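Local coordinates for BILBO1_N domain-containing protein (Trypanosoma brucei equiperdum, PDB 7A1I) that is of unknown function but carries a ubiquitin-like BILBO1-type N-terminal domain and may act, like BILBO1, at the flagellar pocket collar of trypanosomes, at residues F56-F64 with S84-D92; Y38-Y46 with P103-S111. All coordinates share one frame; numbering follows the deposited sequence.

Interaction 1: F56-F64 with S84-D92. With NA (sodium ion), chain E; NA (sodium ion), chain F.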
loop_
_atom_site.group_PDB
_atom_site.type_symbol
_atom_site.label_atom_id
_atom_site.label_comp_id
_atom_site.label_asym_id
_atom_site.label_seq_id
_atom_site.Cartn_x
_atom_site.Cartn_y
_atom_site.Cartn_z
ATOM N N PHE A 56 5.795 11.076 -3.741
ATOM C CA PHE A 56 4.990 9.878 -3.923
ATOM C C PHE A 56 3.540 10.253 -4.211
ATOM O O PHE A 56 2.967 11.117 -3.541
ATOM C CB PHE A 56 5.058 8.977 -2.685
ATOM C CG PHE A 56 4.125 7.809 -2.761
ATOM C CD1 PHE A 56 4.527 6.616 -3.360
ATOM C CD2 PHE A 56 2.830 7.906 -2.248
ATOM C CE1 PHE A 56 3.652 5.545 -3.451
ATOM C CE2 PHE A 56 1.962 6.849 -2.329
ATOM C CZ PHE A 56 2.369 5.659 -2.932
ATOM N N ALA A 57 2.931 9.575 -5.182
ATOM C CA ALA A 57 1.497 9.730 -5.406
ATOM C C ALA A 57 0.916 8.435 -5.963
ATOM O O ALA A 57 1.610 7.649 -6.617
ATOM C CB ALA A 57 1.187 10.888 -6.359
ATOM N N VAL A 58 -0.372 8.223 -5.705
ATOM C CA VAL A 58 -1.094 7.055 -6.202
ATOM C C VAL A 58 -1.854 7.436 -7.460
ATOM O O VAL A 58 -2.607 8.423 -7.462
ATOM C CB VAL A 58 -2.055 6.502 -5.135
ATOM C CG1 VAL A 58 -2.858 5.322 -5.690
ATOM C CG2 VAL A 58 -1.284 6.082 -3.908
ATOM N N ASN A 59 -1.672 6.664 -8.542
ATOM C CA ASN A 59 -2.577 6.818 -9.675
ATOM C C ASN A 59 -3.445 5.586 -9.932
ATOM O O ASN A 59 -4.363 5.666 -10.760
ATOM C CB ASN A 59 -1.822 7.260 -10.956
ATOM C CG ASN A 59 -0.931 6.187 -11.552
ATOM O OD1 ASN A 59 -0.500 5.259 -10.879
ATOM N ND2 ASN A 59 -0.623 6.345 -12.836
ATOM N N SER A 60 -3.231 4.488 -9.201
ATOM C CA SER A 60 -4.088 3.302 -9.265
ATOM C C SER A 60 -3.861 2.448 -8.019
ATOM O O SER A 60 -2.762 2.427 -7.473
ATOM C CB SER A 60 -3.791 2.481 -10.530
ATOM O OG SER A 60 -4.650 1.360 -10.605
ATOM N N ALA A 61 -4.913 1.775 -7.534
ATOM C CA ALA A 61 -4.793 0.918 -6.351
ATOM C C ALA A 61 -5.438 -0.451 -6.564
ATOM O O ALA A 61 -6.494 -0.544 -7.197
ATOM C CB ALA A 61 -5.414 1.593 -5.120
ATOM N N VAL A 62 -4.815 -1.514 -6.029
ATOM C CA VAL A 62 -5.397 -2.855 -6.083
ATOM C C VAL A 62 -5.330 -3.499 -4.705
ATOM O O VAL A 62 -4.537 -3.116 -3.847
ATOM C CB VAL A 62 -4.713 -3.775 -7.129
ATOM C CG1 VAL A 62 -5.046 -3.325 -8.538
ATOM C CG2 VAL A 62 -3.193 -3.845 -6.890
ATOM N N VAL A 63 -6.188 -4.492 -4.492
ATOM C CA VAL A 63 -6.221 -5.216 -3.229
ATOM C C VAL A 63 -6.242 -6.703 -3.541
ATOM O O VAL A 63 -6.906 -7.142 -4.489
ATOM C CB VAL A 63 -7.409 -4.797 -2.333
ATOM C CG1 VAL A 63 -8.773 -4.992 -3.050
ATOM C CG2 VAL A 63 -7.379 -5.554 -1.004
ATOM N N PHE A 64 -5.476 -7.476 -2.777
ATOM C CA PHE A 64 -5.374 -8.903 -3.050
ATOM C C PHE A 64 -6.589 -9.638 -2.495
ATOM O O PHE A 64 -6.939 -9.481 -1.324
ATOM C CB PHE A 64 -4.087 -9.490 -2.472
ATOM C CG PHE A 64 -3.841 -10.915 -2.897
ATOM C CD1 PHE A 64 -3.949 -11.959 -1.991
ATOM C CD2 PHE A 64 -3.505 -11.202 -4.212
ATOM C CE1 PHE A 64 -3.715 -13.271 -2.391
ATOM C CE2 PHE A 64 -3.283 -12.509 -4.624
ATOM C CZ PHE A 64 -3.382 -13.543 -3.710
ATOM N N SER A 84 -5.905 -7.399 4.933
ATOM C CA SER A 84 -5.836 -7.149 3.504
ATOM C C SER A 84 -4.463 -6.611 3.114
ATOM O O SER A 84 -3.789 -5.926 3.890
ATOM C CB SER A 84 -6.928 -6.167 3.072
ATOM O OG SER A 84 -8.198 -6.807 3.035
ATOM N N GLN A 85 -4.043 -6.945 1.894
ATOM C CA GLN A 85 -2.815 -6.417 1.311
ATOM C C GLN A 85 -3.209 -5.530 0.137
ATOM O O GLN A 85 -3.828 -5.999 -0.829
ATOM C CB GLN A 85 -1.863 -7.529 0.846
ATOM C CG GLN A 85 -0.595 -6.989 0.200
ATOM C CD GLN A 85 0.372 -6.352 1.223
ATOM O OE1 GLN A 85 0.820 -7.011 2.162
ATOM N NE2 GLN A 85 0.661 -5.070 1.051
ATOM N N VAL A 86 -2.860 -4.267 0.232
ATOM C CA VAL A 86 -3.075 -3.291 -0.825
ATOM C C VAL A 86 -1.765 -3.029 -1.547
ATOM O O VAL A 86 -0.677 -3.085 -0.944
ATOM C CB VAL A 86 -3.656 -1.994 -0.226
ATOM C CG1 VAL A 86 -3.679 -0.872 -1.260
ATOM C CG2 VAL A 86 -5.092 -2.270 0.259
ATOM N N TYR A 87 -1.862 -2.749 -2.850
ATOM C CA TYR A 87 -0.715 -2.315 -3.640
ATOM C C TYR A 87 -1.077 -1.030 -4.367
ATOM O O TYR A 87 -2.120 -0.961 -5.027
ATOM C CB TYR A 87 -0.267 -3.379 -4.660
ATOM C CG TYR A 87 1.076 -3.068 -5.278
ATOM C CD1 TYR A 87 1.176 -2.477 -6.543
ATOM C CD2 TYR A 87 2.255 -3.381 -4.604
ATOM C CE1 TYR A 87 2.427 -2.199 -7.107
ATOM C CE2 TYR A 87 3.504 -3.096 -5.156
ATOM C CZ TYR A 87 3.585 -2.504 -6.392
ATOM O OH TYR A 87 4.827 -2.246 -6.938
ATOM N N LEU A 88 -0.193 -0.034 -4.274
ATOM C CA LEU A 88 -0.387 1.277 -4.882
ATOM C C LEU A 88 0.542 1.433 -6.079
ATOM O O LEU A 88 1.766 1.268 -5.951
ATOM C CB LEU A 88 -0.141 2.398 -3.870
ATOM C CG LEU A 88 -1.004 2.299 -2.612
ATOM C CD1 LEU A 88 -0.705 3.446 -1.638
ATOM C CD2 LEU A 88 -2.500 2.252 -2.973
ATOM N N PHE A 89 -0.045 1.681 -7.245
ATOM C CA PHE A 89 0.714 2.044 -8.430
ATOM C C PHE A 89 0.992 3.540 -8.417
ATOM O O PHE A 89 0.216 4.331 -7.870
ATOM C CB PHE A 89 -0.042 1.647 -9.700
ATOM C CG PHE A 89 -0.190 0.173 -9.868
ATOM C CD1 PHE A 89 0.915 -0.611 -10.199
ATOM C CD2 PHE A 89 -1.425 -0.445 -9.687
ATOM C CE1 PHE A 89 0.796 -1.978 -10.346
ATOM C CE2 PHE A 89 -1.555 -1.817 -9.848
ATOM C CZ PHE A 89 -0.433 -2.589 -10.175
ATOM N N GLN A 90 2.123 3.927 -9.010
ATOM C CA GLN A 90 2.513 5.325 -9.098
ATOM C C GLN A 90 2.653 5.767 -10.550
ATOM O O GLN A 90 2.921 4.950 -11.434
ATOM C CB GLN A 90 3.848 5.580 -8.385
ATOM C CG GLN A 90 3.906 5.158 -6.935
ATOM C CD GLN A 90 5.335 5.186 -6.418
ATOM O OE1 GLN A 90 5.984 6.234 -6.441
ATOM N NE2 GLN A 90 5.839 4.039 -5.968
ATOM N N PRO A 91 2.512 7.059 -10.825
ATOM C CA PRO A 91 2.890 7.572 -12.145
ATOM C C PRO A 91 4.408 7.657 -12.274
ATOM O O PRO A 91 5.136 7.666 -11.282
ATOM C CB PRO A 91 2.253 8.964 -12.169
ATOM C CG PRO A 91 2.264 9.386 -10.726
ATOM C CD PRO A 91 2.004 8.128 -9.939
ATOM N N ASP A 92 4.874 7.705 -13.529
ATOM C CA ASP A 92 6.305 7.856 -13.848
ATOM C C ASP A 92 7.163 6.763 -13.197
ATOM O O ASP A 92 8.293 7.011 -12.769
ATOM C CB ASP A 92 6.812 9.246 -13.434
ATOM C CG ASP A 92 6.255 10.367 -14.303
ATOM O OD1 ASP A 92 6.458 10.311 -15.536
ATOM O OD2 ASP A 92 5.565 11.274 -13.757
HETATM NA NA NA E . 1.237 3.418 -13.338
HETATM NA NA NA F . -9.048 -9.311 0.689
HETATM O O HOH W 1 5.296 8.452 -7.176
HETATM O O HOH W 2 -5.574 -8.952 0.857
HETATM O O HOH W 3 -0.842 2.985 -12.820
#
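V62 and Y87 form a hydrogen-bonded pair at the middle of an antiparallel strand contact, each N giving its proton to the other's O at 2.9 Å, with N-H...O angles close to 170°. The backbone ladder runs on with F89 N to S60 O, N59 N to F89 O and, at the other end, F64 N to Q85 O. Water 2 extends it there, giving a proton to F64 O and taking one from Q85 N.

Apolar contacts divide over the two faces of the sheet. On the face of S60, V62, Y87 and F89, V62 CG2 packs on Y87 CB (3.7 Å) and on F89 CE2 (3.9 Å). Y87 CD1 stands 3.8 Å above the F89 ring plane, toward the rim. W71 adjoins V62 and Y87, and the chain of another protein packs apolar side chains on V62, F64, Y87 and F89. On the face of A61, V63, V86 and L88, the leucine forks: CD2 meets A61 CB, whereas CD1 reaches V58 CG2 at 3.5 Å and the edge of the F56 ring. L36 and S39 of helix 32-50 also touch L88. A chi1 of 173° brings the F56 ring up to the Q90 side chain, where F56 CE1 comes 3.4 Å from Q90 CD; ring and amide meet obliquely, their planes 51° apart, and Q90 NE2 is hydrogen-bonded to D13 O.

Two sodium ions sit at the ends: one is bound by Q90 O at 3.0 Å and by water 3, the other by F64 O. The paired strands 60-65 and 84-89, with 84-89 running parallel to strand 6-14 on its far side, follow the strand order of the ubiquitin-like beta-grasp fold.

Interaction 2: Y38-Y46 with P103-S111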
loop_
_atom_site.group_PDB
_atom_site.type_symbol
_atom_site.label_atom_id
_atom_site.label_comp_id
_atom_site.label_asym_id
_atom_site.label_seq_id
_atom_site.Cartn_x
_atom_site.Cartn_y
_atom_site.Cartn_z
ATOM N N TYR A 38 -3.529 8.362 4.235
ATOM C CA TYR A 38 -2.510 7.893 5.179
ATOM C C TYR A 38 -1.307 7.307 4.440
ATOM O O TYR A 38 -0.150 7.587 4.792
ATOM C CB TYR A 38 -3.095 6.840 6.126
ATOM C CG TYR A 38 -4.009 7.361 7.221
ATOM C CD1 TYR A 38 -4.696 6.480 8.045
ATOM C CD2 TYR A 38 -4.191 8.722 7.423
ATOM C CE1 TYR A 38 -5.534 6.940 9.051
ATOM C CE2 TYR A 38 -5.027 9.193 8.425
ATOM C CZ TYR A 38 -5.696 8.298 9.236
ATOM O OH TYR A 38 -6.527 8.765 10.227
ATOM N N SER A 39 -1.569 6.484 3.415
ATOM C CA SER A 39 -0.505 5.871 2.639
ATOM C C SER A 39 0.332 6.913 1.916
ATOM O O SER A 39 1.557 6.787 1.831
ATOM C CB SER A 39 -1.108 4.892 1.618
ATOM O OG SER A 39 -1.767 3.818 2.263
ATOM N N THR A 40 -0.315 7.930 1.348
ATOM C CA THR A 40 0.418 8.961 0.630
ATOM C C THR A 40 1.322 9.746 1.574
ATOM O O THR A 40 2.502 9.991 1.263
ATOM C CB THR A 40 -0.565 9.868 -0.100
ATOM O OG1 THR A 40 -1.191 9.118 -1.157
ATOM C CG2 THR A 40 0.138 11.108 -0.658
ATOM N N THR A 41 0.805 10.107 2.753
ATOM C CA THR A 41 1.644 10.786 3.745
ATOM C C THR A 41 2.830 9.913 4.154
ATOM O O THR A 41 3.980 10.384 4.203
ATOM C CB THR A 41 0.825 11.150 4.981
ATOM O OG1 THR A 41 -0.254 12.009 4.603
ATOM C CG2 THR A 41 1.703 11.895 5.994
ATOM N N ALA A 42 2.558 8.633 4.451
ATOM C CA ALA A 42 3.581 7.728 4.963
ATOM C C ALA A 42 4.666 7.469 3.932
ATOM O O ALA A 42 5.852 7.443 4.273
ATOM C CB ALA A 42 2.955 6.406 5.407
ATOM N N PHE A 43 4.291 7.267 2.673
ATOM C CA PHE A 43 5.303 6.971 1.671
ATOM C C PHE A 43 6.052 8.219 1.233
ATOM O O PHE A 43 7.235 8.127 0.883
ATOM C CB PHE A 43 4.686 6.274 0.460
ATOM C CG PHE A 43 4.381 4.829 0.695
ATOM C CD1 PHE A 43 3.108 4.329 0.439
ATOM C CD2 PHE A 43 5.355 3.972 1.179
ATOM C CE1 PHE A 43 2.817 2.995 0.663
ATOM C CE2 PHE A 43 5.076 2.638 1.399
ATOM C CZ PHE A 43 3.799 2.146 1.146
ATOM N N ASN A 44 5.424 9.394 1.266
ATOM C CA ASN A 44 6.219 10.593 1.040
ATOM C C ASN A 44 7.277 10.760 2.131
ATOM O O ASN A 44 8.433 11.081 1.836
ATOM C CB ASN A 44 5.318 11.815 0.951
ATOM C CG ASN A 44 4.855 12.087 -0.461
ATOM O OD1 ASN A 44 5.641 12.509 -1.300
ATOM N ND2 ASN A 44 3.561 11.854 -0.731
ATOM N N ASN A 45 6.914 10.509 3.395
ATOM C CA ASN A 45 7.926 10.576 4.452
ATOM C C ASN A 45 8.972 9.477 4.296
ATOM O O ASN A 45 10.159 9.686 4.593
ATOM C CB ASN A 45 7.271 10.484 5.827
ATOM C CG ASN A 45 6.666 11.802 6.267
ATOM O OD1 ASN A 45 7.136 12.868 5.874
ATOM N ND2 ASN A 45 5.608 11.734 7.070
ATOM N N TYR A 46 8.558 8.292 3.850
ATOM C CA TYR A 46 9.529 7.230 3.613
ATOM C C TYR A 46 10.527 7.627 2.526
ATOM O O TYR A 46 11.745 7.578 2.744
ATOM C CB TYR A 46 8.801 5.934 3.248
ATOM C CG TYR A 46 9.739 4.758 3.072
ATOM C CD1 TYR A 46 10.148 4.352 1.798
ATOM C CD2 TYR A 46 10.220 4.062 4.166
ATOM C CE1 TYR A 46 11.034 3.278 1.639
ATOM C CE2 TYR A 46 11.095 2.986 4.011
ATOM C CZ TYR A 46 11.479 2.594 2.741
ATOM O OH TYR A 46 12.341 1.530 2.592
ATOM N N PRO A 103 5.799 -6.207 6.503
ATOM C CA PRO A 103 5.611 -4.762 6.628
ATOM C C PRO A 103 6.389 -4.167 7.797
ATOM O O PRO A 103 6.559 -4.788 8.848
ATOM C CB PRO A 103 4.104 -4.634 6.872
ATOM C CG PRO A 103 3.754 -5.912 7.611
ATOM C CD PRO A 103 4.625 -6.967 6.978
ATOM N N TYR A 104 6.832 -2.928 7.605
ATOM C CA TYR A 104 7.140 -2.068 8.738
ATOM C C TYR A 104 5.835 -1.534 9.328
ATOM O O TYR A 104 4.780 -1.567 8.691
ATOM C CB TYR A 104 7.975 -0.868 8.311
ATOM C CG TYR A 104 9.280 -1.166 7.614
ATOM C CD1 TYR A 104 10.286 -1.893 8.244
ATOM C CD2 TYR A 104 9.502 -0.724 6.318
ATOM C CE1 TYR A 104 11.484 -2.151 7.608
ATOM C CE2 TYR A 104 10.691 -0.980 5.675
ATOM C CZ TYR A 104 11.681 -1.692 6.327
ATOM O OH TYR A 104 12.869 -1.961 5.684
ATOM N N GLU A 105 5.923 -0.981 10.535
ATOM C CA GLU A 105 4.817 -0.216 11.087
ATOM C C GLU A 105 4.689 1.116 10.355
ATOM O O GLU A 105 5.655 1.869 10.246
ATOM C CB GLU A 105 5.033 0.014 12.579
ATOM C CG GLU A 105 5.040 -1.266 13.396
ATOM C CD GLU A 105 3.701 -1.973 13.422
ATOM O OE1 GLU A 105 2.659 -1.325 13.156
ATOM O OE2 GLU A 105 3.697 -3.198 13.682
ATOM N N GLY A 106 3.479 1.427 9.871
ATOM C CA GLY A 106 3.303 2.655 9.108
ATOM C C GLY A 106 3.090 3.899 9.946
ATOM O O GLY A 106 3.393 5.003 9.482
ATOM N N GLU A 107 2.612 3.742 11.181
ATOM C CA GLU A 107 2.258 4.902 11.997
ATOM C C GLU A 107 3.412 5.859 12.280
ATOM O O GLU A 107 3.165 7.077 12.277
ATOM C CB GLU A 107 1.623 4.435 13.313
ATOM C CG GLU A 107 0.651 5.441 13.940
ATOM C CD GLU A 107 1.346 6.589 14.664
ATOM O OE1 GLU A 107 0.772 7.707 14.723
ATOM O OE2 GLU A 107 2.469 6.371 15.180
ATOM N N PRO A 108 4.657 5.416 12.538
ATOM C CA PRO A 108 5.723 6.405 12.778
ATOM C C PRO A 108 5.937 7.328 11.598
ATOM O O PRO A 108 6.410 8.457 11.779
ATOM C CB PRO A 108 6.955 5.535 13.069
ATOM C CG PRO A 108 6.380 4.267 13.612
ATOM C CD PRO A 108 5.106 4.047 12.855
ATOM N N LEU A 109 5.586 6.876 10.389
ATOM C CA LEU A 109 5.682 7.662 9.167
ATOM C C LEU A 109 4.522 8.644 8.988
ATOM O O LEU A 109 4.510 9.384 8.000
ATOM C CB LEU A 109 5.727 6.717 7.963
ATOM C CG LEU A 109 6.993 5.893 7.827
ATOM C CD1 LEU A 109 6.867 4.835 6.731
ATOM C CD2 LEU A 109 8.191 6.807 7.597
ATOM N N LEU A 110 3.523 8.634 9.866
ATOM C CA LEU A 110 2.392 9.558 9.741
ATOM C C LEU A 110 2.728 10.858 10.461
ATOM O O LEU A 110 2.548 10.985 11.672
ATOM C CB LEU A 110 1.119 8.933 10.281
ATOM C CG LEU A 110 0.658 7.713 9.496
ATOM C CD1 LEU A 110 -0.616 7.188 10.148
ATOM C CD2 LEU A 110 0.445 8.034 8.017
ATOM N N SER A 111 3.220 11.837 9.707
ATOM C CA SER A 111 3.540 13.152 10.264
ATOM C C SER A 111 3.766 14.181 9.154
ATOM O O SER A 111 4.045 13.819 8.000
ATOM C CB SER A 111 4.774 13.081 11.173
ATOM O OG SER A 111 5.975 12.943 10.432
#
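L109 drops its side chain into the hollow between A42 and Y46, one turn apart on helix 32-50, as the C-terminal end of this chain, a fragment with a beta-grasp fold, turns back over the helix. Its CB sits 3.8 Å from A42 CB; CD1 reaches 4.1 Å from Y46 CB, and both methyls skirt A42 O. A42 CA approaches L109 O in a CA-H...O contact; the CA atoms of A42 and L109 are 4.7 Å apart.

L110 is the second bump. Although its CB bond leads away from the helix, CD2 swings back into the dip between Y38 and A42, 3.3 Å from Y38 O and 4.0 Å from A42 CB, while CD1 lies over one face of the Y38 ring. Farther along, T41 CG2 rests on S111 O at 3.6 Å, and Y104 extends its ring toward Y46, loosely and at an oblique approach. L109 closes the short 3-10 segment 107-109 and L110 follows it. A42 also touches L21 of strand 17-25.

N45 ties down the end of the chain. With CG anti to the carbonyl carbon (chi1 -79°), the N45 amide is carried to L109 O and S111 O. Both acceptors lie in the amide plane: ND2 gives one proton to L109 O, 2.8 Å at 173°, and the other to S111 O, 2.8 Å at 167°.

From the N terminus the chain lays down strands 6-14 and 17-25, then helix 32-50, whose residues 38-46 wait for the last part of the chain. Just after the helix comes 56-64; interaction 1 closes the loop that carries strand 70-73 when 84-92 pairs with it. The chain then runs through strand 104-105, beside 17-25, and interaction 2 closes the longer loop, so interaction 1 is nested inside it. The helix serves both: N44 OD1 receives a probable hydrogen bond from F56 N and F43 CB packs on the F56 ring, while residues one turn apart on another side hold the C-terminal end of this chain.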